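Local coordinates for protein carboxylesterase (EST-2) (Archaeoglobus fulgidus, PDB 5FRD) that probably hydrolyses carboxylic esters as a thermophilic alpha/beta-hydrolase esterase, and binds a coenzyme A molecule in the vicinity of its active site, at residues A[88-93]-A[170-175]; A[28-33]-A[166-171]; A[60-63]-A[67-70]; A[97-100]-A[105-108]. All blocks are in the same frame, centred on the assembly; numbering follows the deposited sequence.

Contact 1 (A[88-93]-A[170-175]); sequences HSLGGA and SLCDRF
Leu90 and Ala93, one turn apart at the start of helix 90-101, carry this side of the contact, meeting Cys172 in the last turn of helix 162-173 and Phe175 just beyond it. The segment enters from strand 83-88 through His88 and Ser89. Ser89, with phi at +56°, sits in the strained turn between strand and helix that fits a nucleophile elbow of the GxSxG type, and is probably the nucleophile of a triad with His228 and Asp200. Leu90 follows and lays its CB against Cys172 SG at 3.7 Å. Past the two glycines of the first helical turn, Ala93 aims its methyl squarely at the Phe175 ring: CB stands 3.5 Å from the ring centroid, only 6° off the normal, a CH-pi contact over the face. Phe175 gets there by holding CG anti to its backbone N (chi1 175°), which carries the ring over to helix 90-101, where Gln96 and Lys97 also touch it; Val65 of helix 65-79 packs against both Ala93 and Phe175. No hydrogen bond crosses between the segments. Helices 90-101 and 162-173 meet here through apolar and sulfur packing alone, and Cys172, which touches the bound coenzyme A, sets that ligand's pocket next to the probable nucleophile turn.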
loop_
_atom_site.group_PDB
_atom_site.type_symbol
_atom_site.label_atom_id
_atom_site.label_comp_id
_atom_site.label_asym_id
_atom_site.label_seq_id
_atom_site.Cartn_x
_atom_site.Cartn_y
_atom_site.Cartn_z
ATOM N N HIS A 88 -0.313 -0.429 -1.142
ATOM C CA HIS A 88 -1.389 0.463 -1.542
ATOM C C HIS A 88 -0.913 1.899 -1.554
ATOM O O HIS A 88 -0.478 2.411 -0.529
ATOM C CB HIS A 88 -2.562 0.330 -0.617
ATOM C CG HIS A 88 -3.701 1.220 -0.972
ATOM N ND1 HIS A 88 -4.325 2.037 -0.064
ATOM C CD2 HIS A 88 -4.326 1.416 -2.146
ATOM C CE1 HIS A 88 -5.293 2.708 -0.672
ATOM N NE2 HIS A 88 -5.329 2.336 -1.932
ATOM N N SER A 89 -1.023 2.568 -2.707
ATOM C CA SER A 89 -0.762 4.010 -2.857
ATOM C C SER A 89 0.651 4.406 -2.387
ATOM O O SER A 89 1.593 3.899 -2.991
ATOM C CB SER A 89 -1.904 4.813 -2.237
ATOM O OG SER A 89 -1.995 6.108 -2.863
ATOM N N LEU A 90 0.841 5.243 -1.361
ATOM C CA LEU A 90 2.169 5.401 -0.752
ATOM C C LEU A 90 2.838 4.045 -0.522
ATOM O O LEU A 90 4.048 3.880 -0.769
ATOM C CB LEU A 90 2.076 6.117 0.595
ATOM C CG LEU A 90 3.308 6.095 1.520
ATOM C CD1 LEU A 90 4.429 6.887 0.897
ATOM C CD2 LEU A 90 2.965 6.617 2.910
ATOM N N GLY A 91 2.092 3.076 0.007
ATOM C CA GLY A 91 2.666 1.755 0.283
ATOM C C GLY A 91 3.142 1.040 -0.967
ATOM O O GLY A 91 4.031 0.184 -0.915
ATOM N N GLY A 92 2.508 1.334 -2.116
ATOM C CA GLY A 92 2.968 0.819 -3.397
ATOM C C GLY A 92 4.260 1.470 -3.853
ATOM O O GLY A 92 5.070 0.822 -4.514
ATOM N N ALA A 93 4.454 2.730 -3.516
ATOM C CA ALA A 93 5.746 3.422 -3.760
ATOM C C ALA A 93 6.821 2.788 -2.888
ATOM O O ALA A 93 7.942 2.496 -3.342
ATOM C CB ALA A 93 5.636 4.906 -3.517
ATOM N N SER A 170 3.271 14.544 1.100
ATOM C CA SER A 170 4.462 15.256 0.619
ATOM C C SER A 170 5.519 14.289 0.106
ATOM O O SER A 170 6.192 14.580 -0.886
ATOM C CB SER A 170 5.027 16.129 1.731
ATOM O OG SER A 170 4.154 17.197 2.025
ATOM N N LEU A 171 5.658 13.122 0.743
ATOM C CA LEU A 171 6.591 12.110 0.248
ATOM C C LEU A 171 6.093 11.540 -1.064
ATOM O O LEU A 171 6.886 11.329 -1.988
ATOM C CB LEU A 171 6.783 10.977 1.247
ATOM C CG LEU A 171 7.401 11.309 2.604
ATOM C CD1 LEU A 171 7.606 10.044 3.427
ATOM C CD2 LEU A 171 8.706 12.079 2.496
ATOM N N CYS A 172 4.806 11.278 -1.189
ATOM C CA CYS A 172 4.221 10.868 -2.471
ATOM C C CYS A 172 4.497 11.872 -3.579
ATOM O O CYS A 172 4.876 11.512 -4.725
ATOM C CB CYS A 172 2.703 10.696 -2.376
ATOM S SG CYS A 172 2.147 9.294 -1.389
ATOM N N ASP A 173 4.326 13.140 -3.241
ATOM C CA ASP A 173 4.451 14.201 -4.239
ATOM C C ASP A 173 5.860 14.266 -4.824
ATOM O O ASP A 173 6.012 14.738 -5.955
ATOM C CB ASP A 173 4.065 15.523 -3.610
ATOM C CG ASP A 173 3.762 16.580 -4.632
ATOM O OD1 ASP A 173 2.965 16.384 -5.562
ATOM O OD2 ASP A 173 4.288 17.679 -4.453
ATOM N N ARG A 174 6.849 13.821 -4.066
ATOM C CA ARG A 174 8.251 13.811 -4.508
ATOM C C ARG A 174 8.680 12.473 -5.106
ATOM O O ARG A 174 9.809 12.340 -5.589
ATOM C CB ARG A 174 9.173 14.202 -3.349
ATOM C CG ARG A 174 8.983 15.644 -2.895
ATOM C CD ARG A 174 10.124 16.140 -2.012
ATOM N NE ARG A 174 10.186 15.486 -0.699
ATOM C CZ ARG A 174 9.602 15.916 0.426
ATOM N NH1 ARG A 174 8.866 17.031 0.458
ATOM N NH2 ARG A 174 9.756 15.217 1.552
ATOM N N PHE A 175 7.790 11.480 -5.105
ATOM C CA PHE A 175 8.119 10.171 -5.604
ATOM C C PHE A 175 7.958 10.114 -7.126
ATOM O O PHE A 175 6.895 10.418 -7.663
ATOM C CB PHE A 175 7.201 9.127 -4.932
ATOM C CG PHE A 175 7.371 7.742 -5.472
ATOM C CD1 PHE A 175 8.462 6.965 -5.105
ATOM C CD2 PHE A 175 6.437 7.219 -6.354
ATOM C CE1 PHE A 175 8.614 5.708 -5.615
ATOM C CE2 PHE A 175 6.589 5.949 -6.859
ATOM C CZ PHE A 175 7.670 5.199 -6.486
#

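Contact 2 (A[28-33]-A[166-171]); sequences HSSGSD and HLDLSL
The polar link between the two segments is a single hydrogen bond, from Gly31 N to Asp168 OD2 at 2.9 Å. It is nearly straight, 173° at the hydrogen, and lands on the anti lone pair of OD2, the one turned away from the other carboxylate oxygen. Asp168 CG lies anti to its own carbonyl carbon (chi1 -72°), a torsion that swings the carboxylate off helix 162-173 toward the loop. The same OD2 also takes a hydrogen bond from His54 NE2, so two donors grip one buried oxygen and hold the carboxylate in place.

Within the loop, Ser29 to Ser32 form a type II beta turn, with Gly31 at the position of positive phi. Ser29 O accepts from two sides: Ser32 N closes the turn, and His28 ND1, with the oxygen in the plane of its ring, reaches it at 2.9 Å from the opposite face of the carbonyl. This turn follows strand 24-27 of the alpha/beta-hydrolase sheet, where the oxyanion-hole loop commonly lies in this family, and Ser29 touches Ser89, the probable nucleophile.

The remaining contacts are van der Waals. Ser30 points its CB at the helix and sets it 3.4 Å from Asp168 CB, with OG closer still, 3.2 Å from that same carbon. Leu169 comes alongside with one branch, its CD2 3.8 Å from Ser30 OG, while Ile124, Leu125 and Leu128 of the neighbouring short helices pack on the leucine and its side chain lies about 4 Å from the bound coenzyme A.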
loop_
_atom_site.group_PDB
_atom_site.type_symbol
_atom_site.label_atom_id
_atom_site.label_comp_id
_atom_site.label_asym_id
_atom_site.label_seq_id
_atom_site.Cartn_x
_atom_site.Cartn_y
_atom_site.Cartn_z
ATOM N N HIS A 28 0.516 -0.259 3.953
ATOM C CA HIS A 28 -0.593 0.695 3.896
ATOM C C HIS A 28 -0.254 2.017 3.232
ATOM O O HIS A 28 0.903 2.323 2.936
ATOM C CB HIS A 28 -1.132 0.964 5.302
ATOM C CG HIS A 28 -0.158 1.638 6.207
ATOM N ND1 HIS A 28 0.110 2.987 6.152
ATOM C CD2 HIS A 28 0.631 1.136 7.188
ATOM C CE1 HIS A 28 1.011 3.289 7.075
ATOM N NE2 HIS A 28 1.375 2.178 7.687
ATOM N N SER A 29 -1.292 2.842 3.051
ATOM C CA SER A 29 -1.217 4.137 2.410
ATOM C C SER A 29 -1.096 5.307 3.376
ATOM O O SER A 29 -1.018 5.139 4.601
ATOM C CB SER A 29 -2.456 4.276 1.490
ATOM O OG SER A 29 -3.619 4.110 2.230
ATOM N N SER A 30 -1.074 6.514 2.822
ATOM C CA SER A 30 -0.923 7.731 3.617
ATOM C C SER A 30 -2.046 7.921 4.632
ATOM O O SER A 30 -3.227 7.700 4.338
ATOM C CB SER A 30 -0.920 8.974 2.733
ATOM O OG SER A 30 0.187 9.023 1.854
ATOM N N GLY A 31 -1.660 8.356 5.829
ATOM C CA GLY A 31 -2.615 8.594 6.903
ATOM C C GLY A 31 -3.335 7.361 7.420
ATOM O O GLY A 31 -4.340 7.485 8.136
ATOM N N SER A 32 -2.842 6.167 7.061
ATOM C CA SER A 32 -3.484 4.908 7.412
ATOM C C SER A 32 -2.577 4.077 8.308
ATOM O O SER A 32 -1.638 4.615 8.880
ATOM C CB SER A 32 -3.824 4.170 6.127
ATOM O OG SER A 32 -4.723 3.116 6.422
ATOM N N ASP A 33 -2.870 2.802 8.461
ATOM C CA ASP A 33 -2.081 1.903 9.279
ATOM C C ASP A 33 -2.406 0.463 8.895
ATOM O O ASP A 33 -3.149 0.233 7.936
ATOM C CB ASP A 33 -2.301 2.223 10.760
ATOM C CG ASP A 33 -3.688 2.064 11.197
ATOM O OD1 ASP A 33 -4.396 1.140 10.744
ATOM O OD2 ASP A 33 -4.081 2.936 12.017
ATOM N N HIS A 166 -0.348 14.877 5.822
ATOM C CA HIS A 166 0.353 15.845 4.990
ATOM C C HIS A 166 1.811 15.433 4.783
ATOM O O HIS A 166 2.315 15.501 3.640
ATOM C CB HIS A 166 0.269 17.248 5.602
ATOM C CG HIS A 166 0.925 18.289 4.769
ATOM N ND1 HIS A 166 2.210 18.728 5.014
ATOM C CD2 HIS A 166 0.495 18.956 3.680
ATOM C CE1 HIS A 166 2.538 19.633 4.109
ATOM N NE2 HIS A 166 1.515 19.795 3.293
ATOM N N LEU A 167 2.488 14.932 5.803
ATOM C CA LEU A 167 3.865 14.447 5.635
ATOM C C LEU A 167 3.937 13.315 4.638
ATOM O O LEU A 167 4.789 13.317 3.733
ATOM C CB LEU A 167 4.468 13.990 6.954
ATOM C CG LEU A 167 4.750 15.081 7.994
ATOM C CD1 LEU A 167 5.217 14.430 9.285
ATOM C CD2 LEU A 167 5.784 16.086 7.499
ATOM N N ASP A 168 3.036 12.355 4.758
ATOM C CA ASP A 168 3.004 11.195 3.856
ATOM C C ASP A 168 2.736 11.636 2.417
ATOM O O ASP A 168 3.356 11.150 1.484
ATOM C CB ASP A 168 1.873 10.224 4.261
ATOM C CG ASP A 168 2.143 9.457 5.541
ATOM O OD1 ASP A 168 3.289 9.414 6.040
ATOM O OD2 ASP A 168 1.144 8.853 6.089
ATOM N N LEU A 169 1.755 12.510 2.208
ATOM C CA LEU A 169 1.417 12.984 0.871
ATOM C C LEU A 169 2.548 13.809 0.283
ATOM O O LEU A 169 2.736 13.789 -0.933
ATOM C CB LEU A 169 0.114 13.763 0.860
ATOM C CG LEU A 169 -1.137 12.917 1.102
ATOM C CD1 LEU A 169 -2.334 13.854 1.229
ATOM C CD2 LEU A 169 -1.384 11.925 -0.009
ATOM N N SER A 170 3.271 14.544 1.100
ATOM C CA SER A 170 4.462 15.256 0.619
ATOM C C SER A 170 5.519 14.289 0.106
ATOM O O SER A 170 6.192 14.580 -0.886
ATOM C CB SER A 170 5.027 16.129 1.731
ATOM O OG SER A 170 4.154 17.197 2.025
ATOM N N LEU A 171 5.658 13.122 0.743
ATOM C CA LEU A 171 6.591 12.110 0.248
ATOM C C LEU A 171 6.093 11.540 -1.064
ATOM O O LEU A 171 6.886 11.329 -1.988
ATOM C CB LEU A 171 6.783 10.977 1.247
ATOM C CG LEU A 171 7.401 11.309 2.604
ATOM C CD1 LEU A 171 7.606 10.044 3.427
ATOM C CD2 LEU A 171 8.706 12.079 2.496
#

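Contact 3 (A[60-63]-A[67-70]); sequences VEVN and EYAY
Val62 sits over the ring of Tyr68, and its side chain can be followed outward from the loop that leads into helix 65-79. CB already lies 3.9 Å from Tyr68 CZ. From there the two methyls part. CG1, anti to the backbone N (chi1 175°), stands over the middle of the ring, 3.5 Å from its centroid and 6° off the normal, a CH-pi contact; it also touches Glu67 CB at 3.9 Å. CG2 leans toward the hydroxyl-bearing end of the ring, 3.7 Å from Tyr68 CE1. The tyrosine is held from its other end, where OH bonds to Asn53 ND2 and Pro52 O.

Beside this apolar pair runs a polar one. Glu67 stretches its chain back toward the loop, and in the conformer described OE1 accepts from Asn63 N at 2.8 Å with a hydrogen angle of 173°, the donor standing well above the carboxylate plane. In that conformer Asn63 also gives ND2 to Glu61 OE2 at 3.1 Å.

Glu67 thus binds the backbone N-H of Asn63, just ahead of its own helix, while the valine covers one face of the tyrosine. The nearby carboxylates of Glu61 and Glu67 would probably repel each other mildly, and the intervening Asn63 N-H groups may offset part of that.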
loop_
_atom_site.group_PDB
_atom_site.type_symbol
_atom_site.label_atom_id
_atom_site.label_comp_id
_atom_site.label_asym_id
_atom_site.label_seq_id
_atom_site.Cartn_x
_atom_site.Cartn_y
_atom_site.Cartn_z
ATOM N N VAL A 60 9.302 8.614 14.287
ATOM C CA VAL A 60 10.687 8.870 13.897
ATOM C C VAL A 60 10.669 9.730 12.636
ATOM O O VAL A 60 9.764 9.644 11.789
ATOM C CB VAL A 60 11.480 7.551 13.704
ATOM C CG1 VAL A 60 11.012 6.788 12.467
ATOM C CG2 VAL A 60 12.981 7.819 13.608
ATOM N N GLU A 61 11.673 10.593 12.485
ATOM C CA GLU A 61 11.765 11.430 11.300
ATOM C C GLU A 61 11.982 10.579 10.047
ATOM O O GLU A 61 12.915 9.771 9.999
ATOM C CB GLU A 61 12.917 12.437 11.451
ATOM C CG GLU A 61 12.973 13.501 10.367
ATOM C CD GLU A 61 14.222 14.375 10.433
ATOM O OE1 GLU A 61 15.076 14.177 11.329
ATOM O OE2 GLU A 61 14.358 15.259 9.560
ATOM N N VAL A 62 11.130 10.771 9.032
ATOM C CA VAL A 62 11.248 10.072 7.753
ATOM C C VAL A 62 11.123 11.084 6.616
ATOM O O VAL A 62 10.107 11.758 6.481
ATOM C CB VAL A 62 10.182 8.947 7.603
ATOM C CG1 VAL A 62 10.235 8.294 6.221
ATOM C CG2 VAL A 62 10.372 7.904 8.685
ATOM N N ASN A 63 12.165 11.157 5.787
ATOM C CA ASN A 63 12.270 12.179 4.749
ATOM C C ASN A 63 12.131 11.683 3.313
ATOM O O ASN A 63 12.157 12.469 2.362
ATOM C CB ASN A 63 13.599 12.920 4.966
ATOM C CG ASN A 63 13.594 13.724 6.256
ATOM O OD1 ASN A 63 12.608 14.401 6.586
ATOM N ND2 ASN A 63 14.681 13.650 6.988
ATOM N N GLU A 67 13.384 5.706 2.864
ATOM C CA GLU A 67 13.524 5.471 4.288
ATOM C C GLU A 67 12.387 4.542 4.815
ATOM O O GLU A 67 12.632 3.633 5.592
ATOM C CB GLU A 67 13.613 6.822 5.016
ATOM C CG GLU A 67 14.992 7.463 4.875
ATOM C CD GLU A 67 15.003 8.972 5.083
ATOM O OE1 GLU A 67 14.360 9.466 6.033
ATOM O OE2 GLU A 67 15.665 9.676 4.287
ATOM N N TYR A 68 11.147 4.802 4.375
ATOM C CA TYR A 68 10.098 3.860 4.739
ATOM C C TYR A 68 10.362 2.472 4.185
ATOM O O TYR A 68 10.046 1.465 4.822
ATOM C CB TYR A 68 8.710 4.349 4.283
ATOM C CG TYR A 68 8.057 5.332 5.212
ATOM C CD1 TYR A 68 8.016 5.111 6.578
ATOM C CD2 TYR A 68 7.395 6.461 4.733
ATOM C CE1 TYR A 68 7.413 5.986 7.451
ATOM C CE2 TYR A 68 6.793 7.366 5.614
ATOM C CZ TYR A 68 6.802 7.110 6.984
ATOM O OH TYR A 68 6.241 7.995 7.897
ATOM N N ALA A 69 10.939 2.376 2.991
ATOM C CA ALA A 69 11.294 1.079 2.432
ATOM C C ALA A 69 12.349 0.328 3.245
ATOM O O ALA A 69 12.326 -0.899 3.300
ATOM C CB ALA A 69 11.731 1.232 0.979
ATOM N N TYR A 70 13.254 1.074 3.873
ATOM C CA TYR A 70 14.189 0.465 4.798
ATOM C C TYR A 70 13.457 -0.168 5.976
ATOM O O TYR A 70 13.685 -1.336 6.297
ATOM C CB TYR A 70 15.217 1.488 5.299
ATOM C CG TYR A 70 16.090 0.929 6.378
ATOM C CD1 TYR A 70 17.119 0.056 6.040
ATOM C CD2 TYR A 70 15.853 1.215 7.709
ATOM C CE1 TYR A 70 17.926 -0.505 7.019
ATOM C CE2 TYR A 70 16.658 0.646 8.697
ATOM C CZ TYR A 70 17.681 -0.211 8.333
ATOM O OH TYR A 70 18.507 -0.786 9.274
#

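Contact 4 (A[97-100]-A[105-108]); sequences KLYL and ICLA
A beta-alpha-beta unit of the alpha/beta-hydrolase core, strand 83-88, helix 90-101 and strand 106-112, comes back on itself here: the last turns of the helix pack on the start of the strand that follows. Cys106 is the residue that both helix side chains meet. Its SG, anti to the carbonyl carbon (chi1 -62°) in the conformer described, projects toward the helix and lies 3.3 Å from Leu98 CD2, a short approach that is doubtful because it rests on one of two copies. The same methyl of Leu98 is shared with Ile105, whose CD1 is 4.0 Å away; the two side chains cross at about a right angle, and the leucine methyl touches both the isoleucine tip and the sulfur.

The connection between helix and strand is short, only four residues separating the two segments, and strand 106-112 lies next to strand 83-88 in the parallel part of the sheet. Backbone hydrogen bonds of Ile105 and Leu107 with Ala83 tie this start to its neighbour, and Cys106 also packs on Val85 there.

Tyr99 meets the cysteine as well. Its ring is met at the edge, not over a face: Cys106 CB lies near the ring plane, 3.9 Å from CD1, and SG sits 5.3 Å from the centroid, 86° off the normal, a sulfur-aromatic contact with the rim. Tyr99 CG is anti to its backbone N (chi1 174°), which brings the ring edge up to Cys106. Farther out, the hydroxyl OH accepts a hydrogen bond from Gly189 N, and Ile188 and Val190 also touch the tyrosine.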
loop_
_atom_site.group_PDB
_atom_site.type_symbol
_atom_site.label_atom_id
_atom_site.label_comp_id
_atom_site.label_asym_id
_atom_site.label_seq_id
_atom_site.Cartn_x
_atom_site.Cartn_y
_atom_site.Cartn_z
ATOM N N LYS A 97 10.292 0.764 -4.106
ATOM C CA LYS A 97 11.625 1.048 -3.584
ATOM C C LYS A 97 12.196 -0.145 -2.831
ATOM O O LYS A 97 13.417 -0.423 -2.916
ATOM C CB LYS A 97 11.659 2.316 -2.755
ATOM C CG LYS A 97 11.365 3.580 -3.534
ATOM C CD LYS A 97 12.441 3.977 -4.537
ATOM C CE LYS A 97 12.468 5.481 -4.755
ATOM N NZ LYS A 97 13.798 5.895 -5.273
ATOM N N LEU A 98 11.359 -0.879 -2.109
ATOM C CA LEU A 98 11.778 -2.086 -1.432
ATOM C C LEU A 98 12.313 -3.116 -2.430
ATOM O O LEU A 98 13.367 -3.732 -2.198
ATOM C CB LEU A 98 10.625 -2.648 -0.594
ATOM C CG LEU A 98 10.856 -3.898 0.237
ATOM C CD1 LEU A 98 9.839 -3.988 1.376
ATOM C CD2 LEU A 98 10.795 -5.161 -0.594
ATOM N N TYR A 99 11.586 -3.333 -3.521
ATOM C CA TYR A 99 12.018 -4.264 -4.554
ATOM C C TYR A 99 13.346 -3.815 -5.151
ATOM O O TYR A 99 14.236 -4.643 -5.359
ATOM C CB TYR A 99 10.947 -4.440 -5.646
ATOM C CG TYR A 99 11.470 -5.293 -6.779
ATOM C CD1 TYR A 99 11.600 -6.651 -6.630
ATOM C CD2 TYR A 99 11.901 -4.716 -7.948
ATOM C CE1 TYR A 99 12.132 -7.446 -7.640
ATOM C CE2 TYR A 99 12.423 -5.490 -8.967
ATOM C CZ TYR A 99 12.505 -6.846 -8.809
ATOM O OH TYR A 99 13.030 -7.592 -9.860
ATOM N N LEU A 100 13.502 -2.539 -5.440
ATOM C CA LEU A 100 14.747 -2.053 -6.050
ATOM C C LEU A 100 15.974 -2.184 -5.153
ATOM O O LEU A 100 17.073 -2.475 -5.656
ATOM C CB LEU A 100 14.566 -0.642 -6.579
ATOM C CG LEU A 100 13.523 -0.613 -7.710
ATOM C CD1 LEU A 100 13.113 0.820 -7.992
ATOM C CD2 LEU A 100 13.982 -1.332 -8.987
ATOM N N ILE A 105 14.243 -10.387 -1.358
ATOM C CA ILE A 105 13.202 -10.670 -0.360
ATOM C C ILE A 105 11.781 -10.624 -0.938
ATOM O O ILE A 105 10.861 -10.929 -0.214
ATOM C CB ILE A 105 13.299 -9.795 0.922
ATOM C CG1 ILE A 105 12.908 -8.355 0.676
ATOM C CG2 ILE A 105 14.708 -9.904 1.551
ATOM C CD1 ILE A 105 13.011 -7.430 1.872
ATOM N N CYS A 106 11.663 -10.269 -2.221
ATOM C CA CYS A 106 10.374 -10.165 -2.908
ATOM C C CYS A 106 10.118 -11.372 -3.767
ATOM O O CYS A 106 10.839 -11.612 -4.764
ATOM C CB CYS A 106 10.365 -8.971 -3.802
ATOM S SG CYS A 106 10.558 -7.454 -2.907
ATOM N N LEU A 107 9.124 -12.151 -3.404
ATOM C CA LEU A 107 8.704 -13.269 -4.206
ATOM C C LEU A 107 7.840 -12.797 -5.375
ATOM O O LEU A 107 7.812 -13.413 -6.454
ATOM C CB LEU A 107 7.891 -14.256 -3.400
ATOM C CG LEU A 107 8.541 -14.792 -2.116
ATOM C CD1 LEU A 107 7.551 -15.665 -1.389
ATOM C CD2 LEU A 107 9.823 -15.550 -2.469
ATOM N N ALA A 108 7.135 -11.689 -5.156
ATOM C CA ALA A 108 6.217 -11.123 -6.156
ATOM C C ALA A 108 5.763 -9.778 -5.609
ATOM O O ALA A 108 5.974 -9.477 -4.442
ATOM C CB ALA A 108 5.009 -12.015 -6.365
#

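Contacts 1 and 2 share helix 162-173 and adjoin each other, their centres about 7 Å apart: Ser30 OG lies 3.7 Å from Leu90 CB and 3.8 Å from Cys172 SG. Together they place the coenzyme A pocket, which Cys172 lines and Leu169 approaches, beside the probable nucleophile turn. Contact 3, about 12 Å from each by centres, joins them through Leu171, whose CD1 is 3.6 Å from Tyr68 CE2. Contact 4 lies farther along helix 90-101, its centre about 16 Å from that of contact 1 and away from the annotated sites, yet Lys97 CE still comes within 4.0 Å of Phe175 CE1. Ala69 CB, 3.8 Å from Leu98 N, connects it to contact 3.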